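PDB 5O9X: phosphoacetylglucosamine mutase from Aspergillus lentulus, which catalyses the interconversion of the 6-phosphate and 1-phosphate of N-acetylglucosamine, the phosphomutase step on the way to UDP-N-acetylglucosamine. Local coordinates for residues F316-L330 / A406-T418. The protein carries 1 engineered substitution. Sequence-based numbering, arbitrary orientation.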
loop_
_atom_site.group_PDB
_atom_site.type_symbol
_atom_site.label_atom_id
_atom_site.label_comp_id
_atom_site.label_asym_id
_atom_site.label_seq_id
_atom_site.Cartn_x
_atom_site.Cartn_y
_atom_site.Cartn_z
ATOM N N PHE A 316 -4.272 13.330 -16.131
ATOM C CA PHE A 316 -3.068 14.124 -16.352
ATOM C C PHE A 316 -2.106 13.422 -17.329
ATOM O O PHE A 316 -1.652 14.003 -18.301
ATOM C CB PHE A 316 -2.346 14.369 -15.032
ATOM C CG PHE A 316 -1.219 15.357 -15.149
ATOM C CD1 PHE A 316 -1.452 16.627 -15.717
ATOM C CD2 PHE A 316 0.052 15.020 -14.719
ATOM C CE1 PHE A 316 -0.389 17.541 -15.828
ATOM C CE2 PHE A 316 1.100 15.941 -14.773
ATOM C CZ PHE A 316 0.857 17.207 -15.320
ATOM N N ILE A 317 -1.781 12.172 -17.081
ATOM C CA ILE A 317 -0.874 11.448 -17.944
ATOM C C ILE A 317 -1.355 11.355 -19.417
ATOM O O ILE A 317 -0.545 11.461 -20.382
ATOM C CB ILE A 317 -0.451 10.055 -17.366
ATOM C CG1 ILE A 317 0.315 10.271 -16.046
ATOM C CG2 ILE A 317 0.352 9.217 -18.422
ATOM C CD1 ILE A 317 0.460 8.989 -15.182
ATOM N N GLY A 318 -2.651 11.109 -19.595
ATOM C CA GLY A 318 -3.251 11.118 -20.903
ATOM C C GLY A 318 -3.136 12.441 -21.600
ATOM O O GLY A 318 -2.821 12.448 -22.800
ATOM N N ASP A 319 -3.399 13.551 -20.899
ATOM C CA ASP A 319 -3.221 14.869 -21.502
ATOM C C ASP A 319 -1.729 15.129 -21.824
ATOM O O ASP A 319 -1.440 15.717 -22.885
ATOM C CB ASP A 319 -3.729 15.995 -20.579
ATOM C CG ASP A 319 -5.247 15.964 -20.387
ATOM O OD1 ASP A 319 -6.012 15.266 -21.141
ATOM O OD2 ASP A 319 -5.670 16.738 -19.505
ATOM N N LEU A 320 -0.787 14.727 -20.964
ATOM C CA LEU A 320 0.623 14.952 -21.279
ATOM C C LEU A 320 1.087 14.119 -22.484
ATOM O O LEU A 320 1.799 14.651 -23.328
ATOM C CB LEU A 320 1.575 14.583 -20.115
ATOM C CG LEU A 320 1.582 15.539 -18.931
ATOM C CD1 LEU A 320 2.534 14.962 -17.827
ATOM C CD2 LEU A 320 1.932 17.010 -19.308
ATOM N N ALA A 321 0.652 12.842 -22.549
ATOM C CA ALA A 321 1.019 11.991 -23.688
ATOM C C ALA A 321 0.465 12.556 -24.996
ATOM O O ALA A 321 1.187 12.567 -26.007
ATOM C CB ALA A 321 0.534 10.558 -23.469
ATOM N N ARG A 322 -0.783 13.036 -25.003
ATOM C CA ARG A 322 -1.311 13.690 -26.171
ATOM C C ARG A 322 -0.533 14.943 -26.569
ATOM O O ARG A 322 -0.260 15.209 -27.755
ATOM C CB ARG A 322 -2.757 14.107 -25.912
ATOM C CG ARG A 322 -3.568 14.493 -27.135
ATOM C CD ARG A 322 -5.043 14.777 -26.725
ATOM N NE ARG A 322 -5.572 13.700 -25.849
ATOM C CZ ARG A 322 -5.966 13.861 -24.579
ATOM N NH1 ARG A 322 -5.940 15.099 -24.031
ATOM N NH2 ARG A 322 -6.385 12.788 -23.854
ATOM N N SER A 323 -0.291 15.773 -25.579
ATOM C CA SER A 323 0.485 16.997 -25.779
ATOM C C SER A 323 1.934 16.741 -26.322
ATOM O O SER A 323 2.455 17.528 -27.164
ATOM C CB SER A 323 0.441 17.770 -24.466
ATOM O OG SER A 323 1.273 18.887 -24.527
ATOM N N ALA A 324 2.567 15.665 -25.842
ATOM C CA ALA A 324 3.899 15.281 -26.228
ATOM C C ALA A 324 3.930 14.585 -27.632
ATOM O O ALA A 324 5.017 14.331 -28.135
ATOM C CB ALA A 324 4.546 14.353 -25.179
ATOM N N GLY A 325 2.772 14.213 -28.178
ATOM C CA GLY A 325 2.613 13.683 -29.532
ATOM C C GLY A 325 2.785 12.185 -29.496
ATOM O O GLY A 325 3.039 11.545 -30.531
ATOM N N ILE A 326 2.618 11.607 -28.304
ATOM C CA ILE A 326 2.842 10.168 -28.105
ATOM C C ILE A 326 1.644 9.325 -27.535
ATOM O O ILE A 326 1.873 8.191 -27.056
ATOM C CB ILE A 326 4.169 9.865 -27.324
ATOM C CG1 ILE A 326 4.205 10.521 -25.905
ATOM C CG2 ILE A 326 5.396 10.126 -28.242
ATOM C CD1 ILE A 326 5.400 10.109 -25.052
ATOM N N ALA A 327 0.425 9.870 -27.626
ATOM C CA ALA A 327 -0.791 9.244 -27.069
ATOM C C ALA A 327 -0.988 7.810 -27.555
ATOM O O ALA A 327 -1.245 6.919 -26.749
ATOM C CB ALA A 327 -2.021 10.042 -27.407
ATOM N N GLN A 328 -0.825 7.611 -28.866
ATOM C CA GLN A 328 -0.955 6.312 -29.528
ATOM C C GLN A 328 0.072 5.275 -29.032
ATOM O O GLN A 328 -0.181 4.097 -29.069
ATOM C CB GLN A 328 -0.933 6.527 -31.075
ATOM C CG GLN A 328 0.353 7.159 -31.704
ATOM C CD GLN A 328 0.836 8.592 -31.214
ATOM O OE1 GLN A 328 0.068 9.581 -31.070
ATOM N NE2 GLN A 328 2.145 8.693 -31.019
ATOM N N LYS A 329 1.194 5.725 -28.479
ATOM C CA LYS A 329 2.290 4.852 -27.955
ATOM C C LYS A 329 2.267 4.606 -26.433
ATOM O O LYS A 329 3.008 3.766 -25.950
ATOM C CB LYS A 329 3.691 5.407 -28.333
ATOM C CG LYS A 329 3.877 5.740 -29.813
ATOM C CD LYS A 329 5.322 6.051 -30.200
ATOM C CE LYS A 329 6.136 4.797 -30.554
ATOM N NZ LYS A 329 7.609 5.031 -30.713
ATOM N N LEU A 330 1.454 5.365 -25.689
ATOM C CA LEU A 330 1.300 5.177 -24.239
ATOM C C LEU A 330 -0.165 4.852 -23.871
ATOM O O LEU A 330 -0.853 5.658 -23.251
ATOM C CB LEU A 330 1.798 6.382 -23.433
ATOM C CG LEU A 330 3.264 6.821 -23.382
ATOM C CD1 LEU A 330 3.307 8.127 -22.587
ATOM C CD2 LEU A 330 4.151 5.788 -22.705
ATOM N N ALA A 406 6.271 23.070 -27.129
ATOM C CA ALA A 406 5.109 22.669 -26.224
ATOM C C ALA A 406 5.196 21.147 -26.010
ATOM O O ALA A 406 4.950 20.612 -24.885
ATOM C CB ALA A 406 3.727 23.031 -26.840
ATOM N N GLN A 407 5.570 20.420 -27.081
ATOM C CA GLN A 407 5.618 18.956 -26.965
ATOM C C GLN A 407 6.773 18.514 -26.119
ATOM O O GLN A 407 6.665 17.571 -25.283
ATOM C CB GLN A 407 5.595 18.270 -28.364
ATOM C CG GLN A 407 4.386 18.680 -29.216
ATOM C CD GLN A 407 4.495 18.172 -30.663
ATOM O OE1 GLN A 407 5.362 18.608 -31.402
ATOM N NE2 GLN A 407 3.574 17.304 -31.074
ATOM N N GLN A 408 7.908 19.198 -26.284
ATOM C CA GLN A 408 9.062 18.927 -25.431
ATOM C C GLN A 408 8.741 19.191 -23.937
ATOM O O GLN A 408 9.237 18.471 -23.053
ATOM C CB GLN A 408 10.233 19.849 -25.863
ATOM C CG GLN A 408 11.576 19.605 -25.148
ATOM C CD GLN A 408 12.118 18.173 -25.399
ATOM O OE1 GLN A 408 11.960 17.583 -26.523
ATOM N NE2 GLN A 408 12.717 17.578 -24.341
ATOM N N ARG A 409 8.036 20.281 -23.635
ATOM C CA ARG A 409 7.725 20.576 -22.209
ATOM C C ARG A 409 6.881 19.419 -21.592
ATOM O O ARG A 409 7.136 18.972 -20.460
ATOM C CB ARG A 409 6.957 21.927 -22.076
ATOM C CG ARG A 409 7.890 23.141 -22.265
ATOM C CD ARG A 409 7.220 24.488 -21.927
ATOM N NE ARG A 409 6.119 24.826 -22.870
ATOM C CZ ARG A 409 6.271 25.498 -24.013
ATOM N NH1 ARG A 409 7.472 25.890 -24.386
ATOM N NH2 ARG A 409 5.245 25.768 -24.763
ATOM N N SER A 410 5.869 18.958 -22.339
ATOM C CA SER A 410 5.050 17.845 -21.874
ATOM C C SER A 410 5.850 16.571 -21.758
ATOM O O SER A 410 5.682 15.799 -20.770
ATOM C CB SER A 410 3.874 17.682 -22.811
ATOM O OG SER A 410 2.927 18.730 -22.513
ATOM N N LEU A 411 6.739 16.321 -22.740
ATOM C CA LEU A 411 7.581 15.146 -22.648
ATOM C C LEU A 411 8.469 15.193 -21.395
ATOM O O LEU A 411 8.583 14.180 -20.620
ATOM C CB LEU A 411 8.413 14.915 -23.943
ATOM C CG LEU A 411 9.180 13.566 -23.956
ATOM C CD1 LEU A 411 8.202 12.421 -24.262
ATOM C CD2 LEU A 411 10.215 13.591 -25.071
ATOM N N GLU A 412 9.072 16.350 -21.132
ATOM C CA GLU A 412 9.926 16.505 -19.966
ATOM C C GLU A 412 9.126 16.344 -18.662
ATOM O O GLU A 412 9.649 15.823 -17.706
ATOM C CB GLU A 412 10.641 17.886 -19.957
ATOM C CG GLU A 412 11.981 17.814 -20.744
ATOM C CD GLU A 412 12.600 19.182 -21.096
ATOM O OE1 GLU A 412 12.799 20.019 -20.174
ATOM O OE2 GLU A 412 12.892 19.426 -22.304
ATOM N N CYS A 413 7.882 16.839 -18.643
ATOM C CA CYS A 413 7.033 16.648 -17.451
ATOM C C CYS A 413 6.808 15.142 -17.267
ATOM O O CYS A 413 6.978 14.619 -16.179
ATOM C CB CYS A 413 5.721 17.439 -17.634
ATOM S SG CYS A 413 4.802 17.454 -16.079
ATOM N N LEU A 414 6.505 14.403 -18.329
ATOM C CA LEU A 414 6.322 12.952 -18.175
ATOM C C LEU A 414 7.543 12.257 -17.660
ATOM O O LEU A 414 7.457 11.357 -16.812
ATOM C CB LEU A 414 5.917 12.276 -19.501
ATOM C CG LEU A 414 4.471 12.276 -19.884
ATOM C CD1 LEU A 414 4.393 11.852 -21.341
ATOM C CD2 LEU A 414 3.678 11.314 -18.963
ATOM N N GLN A 415 8.720 12.656 -18.153
ATOM C CA GLN A 415 9.974 12.015 -17.721
ATOM C C GLN A 415 10.185 12.239 -16.239
ATOM O O GLN A 415 10.528 11.302 -15.504
ATOM C CB GLN A 415 11.207 12.614 -18.495
ATOM C CG GLN A 415 11.174 12.410 -20.017
ATOM C CD GLN A 415 12.214 13.291 -20.777
ATOM O OE1 GLN A 415 12.792 14.236 -20.203
ATOM N NE2 GLN A 415 12.472 12.948 -22.056
ATOM N N ALA A 416 9.940 13.476 -15.782
ATOM C CA ALA A 416 10.093 13.780 -14.373
ATOM C C ALA A 416 9.090 12.898 -13.491
ATOM O O ALA A 416 9.446 12.405 -12.390
ATOM C CB ALA A 416 9.854 15.275 -14.138
ATOM N N LEU A 417 7.865 12.750 -13.991
ATOM C CA LEU A 417 6.821 11.969 -13.304
ATOM C C LEU A 417 7.308 10.514 -13.103
ATOM O O LEU A 417 7.099 9.916 -12.054
ATOM C CB LEU A 417 5.541 12.107 -14.156
ATOM C CG LEU A 417 4.196 11.548 -13.741
ATOM C CD1 LEU A 417 3.100 12.529 -14.187
ATOM C CD2 LEU A 417 4.116 10.264 -14.541
ATOM N N THR A 418 7.998 9.947 -14.091
ATOM C CA THR A 418 8.470 8.609 -13.971
ATOM C C THR A 418 9.575 8.551 -12.920
ATOM O O THR A 418 9.789 7.489 -12.351
ATOM C CB THR A 418 9.030 7.985 -15.310
ATOM O OG1 THR A 418 10.203 8.700 -15.729
ATOM C CG2 THR A 418 7.970 7.963 -16.469
#
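Leu414 of helix 405-420 lies against Leu320 of helix 306-324. From Leu414 CB, with CG anti to the carbonyl carbon (chi1 -84°), the side chain swings across to the other helix, where Leu414 CG rests 3.7 Å from CB of Leu320 as the two leucines lie alongside each other, pointing opposite ways. There the branches part: CD2 lies beside Ile317 CG2 and Leu320 CD1, while CD1 meets CD1 of Leu330 tip to tip at 4.1 Å and also touches Ile326 CD1 and Ala321 N. A forked leucine suits this place because one methyl packs on helix 306-324 while the other also reaches the residues after it. Cys413 SG packs 3.8 Å from Leu320 CD1 and approaches the Phe316 ring obliquely; Leu417 CD1 reaches that ring's edge. Toward Ala406 the helices come close, and small residues allow it: Ala324 CB sits 4.1 Å from Leu411 CB, and Ser323 OG and Ser410 OG share a 2.6 Å hydrogen bond. Gly325 closes helix 306-324 in a Schellman motif; without a side chain it adopts positive phi easily and leaves room for Gln407 NE2. The segments' axes cross at -140°. Within domain III, strand 385-389 touches Ile317 and Leu417, helix 391-399 touches Ile326 and Leu330, and His441 meets the Phe316 ring.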